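Local structure of galactan 1,3-beta-galactosidase (Phanerochaete chrysosporium, 7BYS) at residues His99-Asn104 with Asp134-Ser139; Ala287-Val292 with Ser300-Thr305; Gln89-Tyr94 with Asn170-Thr175. The protein probably hydrolyses beta-1,3-linked galactan as an exo-acting family 43 glycosidase, pairing a catalytic domain with a calcium-containing carbohydrate-binding module. All blocks are in the same frame, centred on the assembly; numbering follows the deposited sequence. Where two conformers were deposited one is given.

Contact 1 of 3, residues His99-Asn104 with Asp134-Ser139; sequences HSDSSN and DSRDES
The imidazole of His99 carries the main chain of Arg136 on one face, with Arg136 O 3.1 Å above the ring plane toward its rim and Arg136 CA 3.6 Å from the ring centroid in a CH-pi contact; at its edges, in plane, lie Asp101 OD2 and a water. This is a blade-to-blade junction of the five-bladed beta-propeller of family 43: strand 93-101 meets the segment leading into strand 138-142 of the next blade. With CG anti to the backbone N (chi1 172°), the ring is sent across to that segment. A nearly straight bond of 2.7 Å from His99 NE2 to the anti lone pair of Asp101 OD2 fixes its rotation and would probably favour a protonated imidazole. Asp101 OD1 is in turn gripped by the backbone N-H groups of Ser102, Ala107 and Ala108. At the other ring nitrogen, the water links His99 ND1 to Asp137 OD1, while Asp137 OD2 takes the N-H of Ala188; Asp137, Glu81 beside His99 and Arg82 beside Glu138 all bind galactose in a ligand-bound structure of this protein; no sugar is bound here. An alanine at His99 would remove the ring and would probably loosen both the seat of Arg136 and the water-mediated hold on Asp137. The extended Arg136 side chain ends in a salt bridge, NH1 meeting Asp134 OD2 at 3.0 Å from above the carboxylate plane.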
loop_
_atom_site.group_PDB
_atom_site.type_symbol
_atom_site.label_atom_id
_atom_site.label_comp_id
_atom_site.label_asym_id
_atom_site.label_seq_id
_atom_site.Cartn_x
_atom_site.Cartn_y
_atom_site.Cartn_z
ATOM N N HIS A 99 5.954 -15.086 4.952
ATOM C CA HIS A 99 6.626 -15.738 3.838
ATOM C C HIS A 99 8.106 -15.827 4.191
ATOM O O HIS A 99 8.749 -14.800 4.451
ATOM C CB HIS A 99 6.404 -14.912 2.571
ATOM C CG HIS A 99 7.196 -15.363 1.377
ATOM N ND1 HIS A 99 7.289 -14.589 0.242
ATOM C CD2 HIS A 99 7.898 -16.495 1.120
ATOM C CE1 HIS A 99 8.031 -15.213 -0.657
ATOM N NE2 HIS A 99 8.418 -16.369 -0.149
ATOM N N SER A 100 8.623 -17.051 4.245
ATOM C CA SER A 100 10.010 -17.320 4.597
ATOM C C SER A 100 10.716 -17.825 3.343
ATOM O O SER A 100 10.244 -18.768 2.699
ATOM C CB SER A 100 10.035 -18.362 5.715
ATOM O OG SER A 100 11.357 -18.794 6.002
ATOM N N ASP A 101 11.818 -17.180 2.964
ATOM C CA ASP A 101 12.443 -17.579 1.711
ATOM C C ASP A 101 13.941 -17.308 1.735
ATOM O O ASP A 101 14.476 -16.672 2.653
ATOM C CB ASP A 101 11.778 -16.897 0.502
ATOM C CG ASP A 101 11.486 -17.874 -0.631
ATOM O OD1 ASP A 101 12.396 -18.670 -0.971
ATOM O OD2 ASP A 101 10.353 -17.867 -1.166
ATOM N N SER A 102 14.609 -17.845 0.714
ATOM C CA SER A 102 15.965 -17.476 0.343
ATOM C C SER A 102 15.927 -16.245 -0.558
ATOM O O SER A 102 14.879 -15.858 -1.078
ATOM C CB SER A 102 16.647 -18.646 -0.371
ATOM O OG SER A 102 15.936 -19.018 -1.537
ATOM N N SER A 103 17.096 -15.621 -0.752
ATOM C CA SER A 103 17.144 -14.383 -1.521
ATOM C C SER A 103 16.744 -14.587 -2.980
ATOM O O SER A 103 16.335 -13.625 -3.635
ATOM C CB SER A 103 18.534 -13.752 -1.439
ATOM O OG SER A 103 19.519 -14.653 -1.918
ATOM N N ASN A 104 16.855 -15.806 -3.509
ATOM C CA ASN A 104 16.421 -16.090 -4.872
ATOM C C ASN A 104 14.978 -16.584 -4.952
ATOM O O ASN A 104 14.529 -16.982 -6.032
ATOM C CB ASN A 104 17.391 -17.057 -5.577
ATOM C CG ASN A 104 17.390 -18.457 -4.986
ATOM O OD1 ASN A 104 16.583 -18.793 -4.118
ATOM N ND2 ASN A 104 18.309 -19.291 -5.464
ATOM N N ASP A 134 4.670 -25.287 -2.474
ATOM C CA ASP A 134 5.206 -23.936 -2.405
ATOM C C ASP A 134 4.234 -23.000 -1.707
ATOM O O ASP A 134 3.011 -23.096 -1.855
ATOM C CB ASP A 134 5.378 -23.365 -3.813
ATOM C CG ASP A 134 6.532 -23.975 -4.570
ATOM O OD1 ASP A 134 7.269 -24.820 -4.005
ATOM O OD2 ASP A 134 6.697 -23.595 -5.754
ATOM N N SER A 135 4.805 -22.047 -0.983
ATOM C CA SER A 135 4.064 -20.882 -0.514
ATOM C C SER A 135 4.983 -19.681 -0.646
ATOM O O SER A 135 6.075 -19.667 -0.068
ATOM C CB SER A 135 3.626 -21.074 0.939
ATOM O OG SER A 135 2.908 -19.946 1.418
ATOM N N ARG A 136 4.545 -18.674 -1.405
ATOM C CA ARG A 136 5.311 -17.440 -1.527
ATOM C C ARG A 136 4.519 -16.296 -0.899
ATOM O O ARG A 136 4.371 -16.278 0.325
ATOM C CB ARG A 136 5.792 -17.214 -2.965
ATOM C CG ARG A 136 6.929 -18.160 -3.316
ATOM C CD ARG A 136 7.447 -17.944 -4.731
ATOM N NE ARG A 136 8.586 -18.810 -5.031
ATOM C CZ ARG A 136 8.485 -20.072 -5.438
ATOM N NH1 ARG A 136 7.303 -20.654 -5.582
ATOM N NH2 ARG A 136 9.589 -20.771 -5.680
ATOM N N ASP A 137 3.965 -15.362 -1.676
ATOM C CA ASP A 137 3.104 -14.353 -1.056
ATOM C C ASP A 137 1.976 -15.058 -0.314
ATOM O O ASP A 137 1.388 -16.022 -0.818
ATOM C CB ASP A 137 2.446 -13.480 -2.122
ATOM C CG ASP A 137 3.334 -12.366 -2.630
ATOM O OD1 ASP A 137 4.541 -12.350 -2.347
ATOM O OD2 ASP A 137 2.801 -11.519 -3.364
ATOM N N GLU A 138 1.670 -14.580 0.887
ATOM C CA GLU A 138 0.645 -15.222 1.698
ATOM C C GLU A 138 -0.087 -14.179 2.523
ATOM O O GLU A 138 0.374 -13.045 2.688
ATOM C CB GLU A 138 1.218 -16.333 2.600
ATOM C CG GLU A 138 2.440 -15.957 3.445
ATOM C CD GLU A 138 2.205 -14.800 4.409
ATOM O OE1 GLU A 138 3.016 -13.865 4.389
ATOM O OE2 GLU A 138 1.204 -14.802 5.171
ATOM N N SER A 139 -1.230 -14.591 3.060
ATOM C CA SER A 139 -1.852 -13.876 4.155
ATOM C C SER A 139 -2.509 -14.899 5.072
ATOM O O SER A 139 -2.596 -16.091 4.750
ATOM C CB SER A 139 -2.843 -12.829 3.634
ATOM O OG SER A 139 -3.417 -12.083 4.693
HETATM O O HOH W 1 5.881 -12.286 -0.029
#

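Contact 2 of 3, residues Ala287-Val292 with Ser300-Thr305; sequences ADVWSV and SVASGT
Strands 290-293 and 298-301 form a beta hairpin between the last propeller blade and the beta-sandwich of the carbohydrate-binding module, whose strand 305-308 follows directly. Ser291 and Ser300 make its antiparallel hydrogen-bonded pair: Ser291 N donates to Ser300 O at 2.8 Å, almost straight at 169°, and Ser300 N returns the bond to Ser291 O. Trp290 and Val301 are the neighbouring non-hydrogen-bonded pair, their CA atoms 4.3 Å apart. Just past the strands, Ala302 N donates to Val289 O at 3.0 Å and carries the pairing one step further.

Trp290 shows how one side chain can serve two partners. Its CB sits 3.4 Å from Ser300 O and also packs near Val301 CA. CG then takes the crowded position between the backbone N and the carbonyl carbon (chi1 58°), which turns the indole away from the opposing strand. From the pyrrole part of the indole, NE1 donates to Trp272 O in the propeller, and the ring system runs on to Ile254 of strand 252-259 and to Ile3.

Small apolar groups fill in around this backbone. Ala287 CB rests 3.7 Å from Val301 CG1, while Val289 CG1 lies 3.8 Å from Ala302 CB. On the face bearing the serines, a water donates to both Ser291 OG and Ser300 O, so that this carbonyl receives two donors; Ser291 OG is also hydrogen-bonded to Asn1 O. One residue before Val289, the carboxylate of Asp288 is hydrogen-bonded to Tyr358 OH, Tyr427 OH and Ser394 OG of the sandwich. Trp290 thus faces the propeller, while Asp288 and Val289 touch the sandwich. Because all three direct bonds across the contact join main-chain atoms, they hold the pairing whatever the side chains, and do not themselves select this register.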
loop_
_atom_site.group_PDB
_atom_site.type_symbol
_atom_site.label_atom_id
_atom_site.label_comp_id
_atom_site.label_asym_id
_atom_site.label_seq_id
_atom_site.Cartn_x
_atom_site.Cartn_y
_atom_site.Cartn_z
ATOM N N ALA A 287 -8.824 8.859 -3.087
ATOM C CA ALA A 287 -8.883 10.050 -2.244
ATOM C C ALA A 287 -7.460 10.419 -1.864
ATOM O O ALA A 287 -6.829 9.719 -1.063
ATOM C CB ALA A 287 -9.696 9.779 -0.979
ATOM N N ASP A 288 -6.954 11.525 -2.427
ATOM C CA ASP A 288 -5.587 11.945 -2.135
ATOM C C ASP A 288 -5.400 12.226 -0.653
ATOM O O ASP A 288 -4.320 11.984 -0.104
ATOM C CB ASP A 288 -5.240 13.227 -2.904
ATOM C CG ASP A 288 -5.342 13.073 -4.419
ATOM O OD1 ASP A 288 -4.821 12.083 -4.969
ATOM O OD2 ASP A 288 -5.923 13.969 -5.066
ATOM N N VAL A 289 -6.449 12.724 0.005
ATOM C CA VAL A 289 -6.438 13.070 1.420
ATOM C C VAL A 289 -7.774 12.619 1.992
ATOM O O VAL A 289 -8.830 13.054 1.526
ATOM C CB VAL A 289 -6.270 14.589 1.617
ATOM C CG1 VAL A 289 -6.256 14.940 3.093
ATOM C CG2 VAL A 289 -4.992 15.094 0.944
ATOM N N TRP A 290 -7.745 11.738 2.984
ATOM C CA TRP A 290 -8.987 11.317 3.613
ATOM C C TRP A 290 -8.753 11.082 5.092
ATOM O O TRP A 290 -7.623 10.924 5.550
ATOM C CB TRP A 290 -9.620 10.085 2.935
ATOM C CG TRP A 290 -8.766 8.858 2.890
ATOM C CD1 TRP A 290 -7.713 8.623 2.055
ATOM C CD2 TRP A 290 -8.940 7.666 3.668
ATOM N NE1 TRP A 290 -7.201 7.366 2.285
ATOM C CE2 TRP A 290 -7.938 6.755 3.268
ATOM C CE3 TRP A 290 -9.826 7.289 4.677
ATOM C CZ2 TRP A 290 -7.808 5.489 3.842
ATOM C CZ3 TRP A 290 -9.693 6.029 5.252
ATOM C CH2 TRP A 290 -8.703 5.143 4.828
ATOM N N SER A 291 -9.849 11.071 5.846
ATOM C CA SER A 291 -9.808 10.854 7.284
ATOM C C SER A 291 -10.599 9.602 7.620
ATOM O O SER A 291 -11.540 9.234 6.912
ATOM C CB SER A 291 -10.409 12.046 8.032
ATOM O OG SER A 291 -9.613 13.198 7.840
ATOM N N VAL A 292 -10.217 8.950 8.711
ATOM C CA VAL A 292 -10.833 7.698 9.122
ATOM C C VAL A 292 -11.299 7.836 10.562
ATOM O O VAL A 292 -10.639 8.487 11.381
ATOM C CB VAL A 292 -9.869 6.499 8.943
ATOM C CG1 VAL A 292 -8.681 6.579 9.906
ATOM C CG2 VAL A 292 -10.618 5.190 9.113
ATOM N N SER A 300 -14.006 9.847 5.635
ATOM C CA SER A 300 -14.424 11.112 5.039
ATOM C C SER A 300 -13.346 11.602 4.084
ATOM O O SER A 300 -12.188 11.763 4.476
ATOM C CB SER A 300 -14.684 12.176 6.107
ATOM O OG SER A 300 -15.142 13.373 5.504
ATOM N N VAL A 301 -13.733 11.858 2.844
ATOM C CA VAL A 301 -12.806 12.311 1.810
ATOM C C VAL A 301 -12.707 13.829 1.857
ATOM O O VAL A 301 -13.729 14.523 1.825
ATOM C CB VAL A 301 -13.271 11.836 0.425
ATOM C CG1 VAL A 301 -12.349 12.370 -0.659
ATOM C CG2 VAL A 301 -13.314 10.314 0.384
ATOM N N ALA A 302 -11.482 14.346 1.917
ATOM C CA ALA A 302 -11.285 15.789 1.960
ATOM C C ALA A 302 -11.584 16.401 0.599
ATOM O O ALA A 302 -11.260 15.826 -0.441
ATOM C CB ALA A 302 -9.846 16.114 2.350
ATOM N N SER A 303 -12.219 17.570 0.609
ATOM C CA SER A 303 -12.490 18.299 -0.619
ATOM C C SER A 303 -11.346 19.260 -0.904
ATOM O O SER A 303 -10.742 19.822 0.015
ATOM C CB SER A 303 -13.797 19.083 -0.499
ATOM O OG SER A 303 -13.678 20.106 0.472
ATOM N N GLY A 304 -11.034 19.431 -2.189
ATOM C CA GLY A 304 -9.944 20.292 -2.588
ATOM C C GLY A 304 -10.347 21.184 -3.744
ATOM O O GLY A 304 -11.428 21.043 -4.318
ATOM N N THR A 305 -9.452 22.104 -4.080
ATOM C CA THR A 305 -9.659 23.013 -5.201
ATOM C C THR A 305 -8.680 22.645 -6.310
ATOM O O THR A 305 -7.468 22.593 -6.075
ATOM C CB THR A 305 -9.462 24.459 -4.756
ATOM O OG1 THR A 305 -10.407 24.759 -3.722
ATOM C CG2 THR A 305 -9.693 25.403 -5.920
HETATM O O HOH W 2 -9.102 13.504 -1.378
HETATM O O HOH W 3 -10.821 14.477 5.211
#

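Contact 3 of 3, residues Gln89-Tyr94 with Asn170-Thr175; sequences QKNSEY and NYYNVT. With NAG (2-acetamido-2-deoxy-beta-D-glucopyranose), chain D.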
loop_
_atom_site.group_PDB
_atom_site.type_symbol
_atom_site.label_atom_id
_atom_site.label_comp_id
_atom_site.label_asym_id
_atom_site.label_seq_id
_atom_site.Cartn_x
_atom_site.Cartn_y
_atom_site.Cartn_z
ATOM N N GLN A 89 -7.364 -17.797 20.879
ATOM C CA GLN A 89 -8.064 -17.753 22.163
ATOM C C GLN A 89 -7.843 -19.019 22.980
ATOM O O GLN A 89 -7.692 -18.950 24.206
ATOM C CB GLN A 89 -9.557 -17.518 21.936
ATOM C CG GLN A 89 -9.862 -16.111 21.452
ATOM C CD GLN A 89 -11.345 -15.769 21.459
ATOM O OE1 GLN A 89 -11.744 -14.699 20.995
ATOM N NE2 GLN A 89 -12.165 -16.672 21.982
ATOM N N LYS A 90 -7.841 -20.183 22.329
ATOM C CA LYS A 90 -7.666 -21.438 23.056
ATOM C C LYS A 90 -6.365 -21.445 23.852
ATOM O O LYS A 90 -6.331 -21.918 24.997
ATOM C CB LYS A 90 -7.701 -22.617 22.075
ATOM C CG LYS A 90 -7.429 -23.976 22.715
ATOM C CD LYS A 90 -7.526 -25.113 21.697
ATOM C CE LYS A 90 -6.250 -25.264 20.878
ATOM N NZ LYS A 90 -5.090 -25.791 21.648
ATOM N N ASN A 91 -5.285 -20.914 23.276
ATOM C CA ASN A 91 -3.965 -20.954 23.890
ATOM C C ASN A 91 -3.548 -19.619 24.494
ATOM O O ASN A 91 -2.468 -19.539 25.089
ATOM C CB ASN A 91 -2.918 -21.385 22.857
ATOM C CG ASN A 91 -3.205 -22.753 22.280
ATOM O OD1 ASN A 91 -3.811 -23.601 22.934
ATOM N ND2 ASN A 91 -2.762 -22.980 21.051
ATOM N N SER A 92 -4.373 -18.580 24.349
ATOM C CA SER A 92 -4.022 -17.214 24.753
ATOM C C SER A 92 -2.665 -16.802 24.183
ATOM O O SER A 92 -1.779 -16.317 24.890
ATOM C CB SER A 92 -4.071 -17.048 26.272
ATOM O OG SER A 92 -5.337 -17.442 26.772
ATOM N N GLU A 93 -2.505 -17.002 22.878
ATOM C CA GLU A 93 -1.219 -16.836 22.225
ATOM C C GLU A 93 -1.403 -16.083 20.918
ATOM O O GLU A 93 -2.351 -16.342 20.167
ATOM C CB GLU A 93 -0.633 -18.214 21.915
ATOM C CG GLU A 93 0.779 -18.189 21.398
ATOM C CD GLU A 93 1.375 -19.573 21.310
ATOM O OE1 GLU A 93 0.840 -20.406 20.536
ATOM O OE2 GLU A 93 2.370 -19.839 22.020
ATOM N N TYR A 94 -0.491 -15.148 20.653
ATOM C CA TYR A 94 -0.419 -14.477 19.361
ATOM C C TYR A 94 0.466 -15.290 18.435
ATOM O O TYR A 94 1.553 -15.726 18.824
ATOM C CB TYR A 94 0.130 -13.058 19.525
ATOM C CG TYR A 94 -0.787 -12.206 20.361
ATOM C CD1 TYR A 94 -1.817 -11.479 19.784
ATOM C CD2 TYR A 94 -0.657 -12.170 21.747
ATOM C CE1 TYR A 94 -2.682 -10.732 20.553
ATOM C CE2 TYR A 94 -1.503 -11.430 22.511
ATOM C CZ TYR A 94 -2.513 -10.712 21.919
ATOM O OH TYR A 94 -3.353 -9.969 22.711
ATOM N N ASN A 170 -4.253 -24.792 16.789
ATOM C CA ASN A 170 -3.194 -23.990 17.383
ATOM C C ASN A 170 -2.737 -22.865 16.474
ATOM O O ASN A 170 -1.946 -22.020 16.910
ATOM C CB ASN A 170 -1.984 -24.865 17.704
ATOM C CG ASN A 170 -2.280 -25.890 18.770
ATOM O OD1 ASN A 170 -2.967 -25.606 19.753
ATOM N ND2 ASN A 170 -1.770 -27.099 18.574
ATOM N N TYR A 171 -3.210 -22.842 15.227
ATOM C CA TYR A 171 -2.673 -21.941 14.199
ATOM C C TYR A 171 -1.191 -22.217 13.910
ATOM O O TYR A 171 -0.442 -21.313 13.527
ATOM C CB TYR A 171 -2.876 -20.453 14.533
ATOM C CG TYR A 171 -4.281 -19.981 14.855
ATOM C CD1 TYR A 171 -5.414 -20.665 14.422
ATOM C CD2 TYR A 171 -4.464 -18.800 15.575
ATOM C CE1 TYR A 171 -6.699 -20.181 14.712
ATOM C CE2 TYR A 171 -5.735 -18.310 15.863
ATOM C CZ TYR A 171 -6.852 -19.004 15.435
ATOM O OH TYR A 171 -8.114 -18.511 15.709
ATOM N N TYR A 172 -0.734 -23.455 14.099
ATOM C CA TYR A 172 0.681 -23.784 13.929
ATOM C C TYR A 172 0.985 -24.447 12.597
ATOM O O TYR A 172 2.153 -24.483 12.193
ATOM C CB TYR A 172 1.163 -24.753 15.020
ATOM C CG TYR A 172 1.272 -24.189 16.417
ATOM C CD1 TYR A 172 1.101 -22.830 16.681
ATOM C CD2 TYR A 172 1.563 -25.034 17.482
ATOM C CE1 TYR A 172 1.211 -22.334 17.979
ATOM C CE2 TYR A 172 1.666 -24.557 18.773
ATOM C CZ TYR A 172 1.498 -23.212 19.022
ATOM O OH TYR A 172 1.606 -22.755 20.324
ATOM N N ASN A 173 -0.026 -24.979 11.918
ATOM C CA ASN A 173 0.205 -25.815 10.755
ATOM C C ASN A 173 -1.060 -25.821 9.908
ATOM O O ASN A 173 -2.159 -25.543 10.395
ATOM C CB ASN A 173 0.609 -27.227 11.203
ATOM C CG ASN A 173 0.988 -28.126 10.055
ATOM O OD1 ASN A 173 1.476 -27.670 9.018
ATOM N ND2 ASN A 173 0.757 -29.425 10.237
ATOM N N VAL A 174 -0.891 -26.150 8.630
ATOM C CA VAL A 174 -2.002 -26.256 7.693
ATOM C C VAL A 174 -2.526 -27.687 7.722
ATOM O O VAL A 174 -1.744 -28.637 7.589
ATOM C CB VAL A 174 -1.540 -25.870 6.280
ATOM C CG1 VAL A 174 -2.626 -26.166 5.280
ATOM C CG2 VAL A 174 -1.111 -24.406 6.232
ATOM N N THR A 175 -3.841 -27.844 7.896
ATOM C CA THR A 175 -4.472 -29.156 8.048
ATOM C C THR A 175 -5.160 -29.667 6.783
ATOM O O THR A 175 -5.057 -30.859 6.470
ATOM C CB THR A 175 -5.460 -29.150 9.228
ATOM O OG1 THR A 175 -6.008 -30.464 9.409
ATOM C CG2 THR A 175 -6.600 -28.175 9.019
HETATM C C1 NAG D . 1.048 -30.425 9.241
HETATM C C2 NAG D . 1.993 -31.511 9.747
HETATM C C3 NAG D . 2.256 -32.559 8.721
HETATM C C4 NAG D . 0.984 -33.106 8.139
HETATM C C5 NAG D . 0.118 -31.961 7.606
HETATM C C6 NAG D . -1.146 -32.474 6.982
HETATM C C7 NAG D . 4.143 -30.051 9.364
HETATM C C8 NAG D . 5.411 -29.445 9.975
HETATM N N2 NAG D . 3.270 -30.867 10.219
HETATM O O3 NAG D . 3.013 -33.645 9.326
HETATM O O4 NAG D . 1.290 -34.020 7.083
HETATM O O5 NAG D . -0.212 -31.038 8.703
HETATM O O6 NAG D . -2.092 -32.733 7.985
HETATM O O7 NAG D . 3.897 -29.854 8.214
HETATM O O HOH W 4 -8.891 -18.099 18.462
HETATM O O HOH W 5 -1.699 -20.863 19.439
#
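The turn around Asn91 and the connection around Asn170 lie near each other without pairing their backbones, the two CA atoms 7.2 Å apart, and Ser92 adopts positive phi (51°) where it and Glu93 face Asn88 in a G1 beta bulge. Asn170 OD1 is the shared acceptor. Lys90, its chain bent at its last two torsions, brings NZ to this oxygen at 2.9 Å in the carbonyl plane, and Asn91 ND2 arrives from above that plane along a nearly straight 173° bond. Lys90 NZ also reaches Asn91 OD1, closing a ring of three hydrogen bonds. The two connections belong to successive blades of the propeller, linking strands 79-88 and 93-101 in one, 161-167 and 174-181 in the other. Beside the amides, the extended Glu93 meets the edge of Tyr172: OH donates to the syn lone pair of Glu93 OE1 over a very short 2.5 Å, which would probably polarise the phenol O-H. Asn170 CB covers one face of that ring, 3.5 Å above its centre, and Lys125 makes a cation-pi contact with it. A water accepts from Asn91 ND2 and donates to Glu93 OE1 and Asn170 O. Asn173 ND2 is bonded to C1 of the N-linked GlcNAc at 1.4 Å.

From the N terminus, the chain first enters contact 3 at Gln89-Tyr94 and runs up strand 93-101 into His99-Asn104, where contact 1 opens. Contact 1 closes first, at Asp134-Ser139, and lies nested inside the larger loop that contact 3 closes at Asn170-Thr175. Both join the blade containing strand 93-101 to that of strands 138-142 to 174-181, one buried among residues that bind galactose when it is present, the other at the surface, with centres 21 Å apart. Contact 2 comes later and in series, crossing neither: Ala287-Val292 and Ser300-Thr305 close a short hairpin where propeller and binding module meet, its centre 36 Å from that of contact 1 and on the opposite side of the chain's centre.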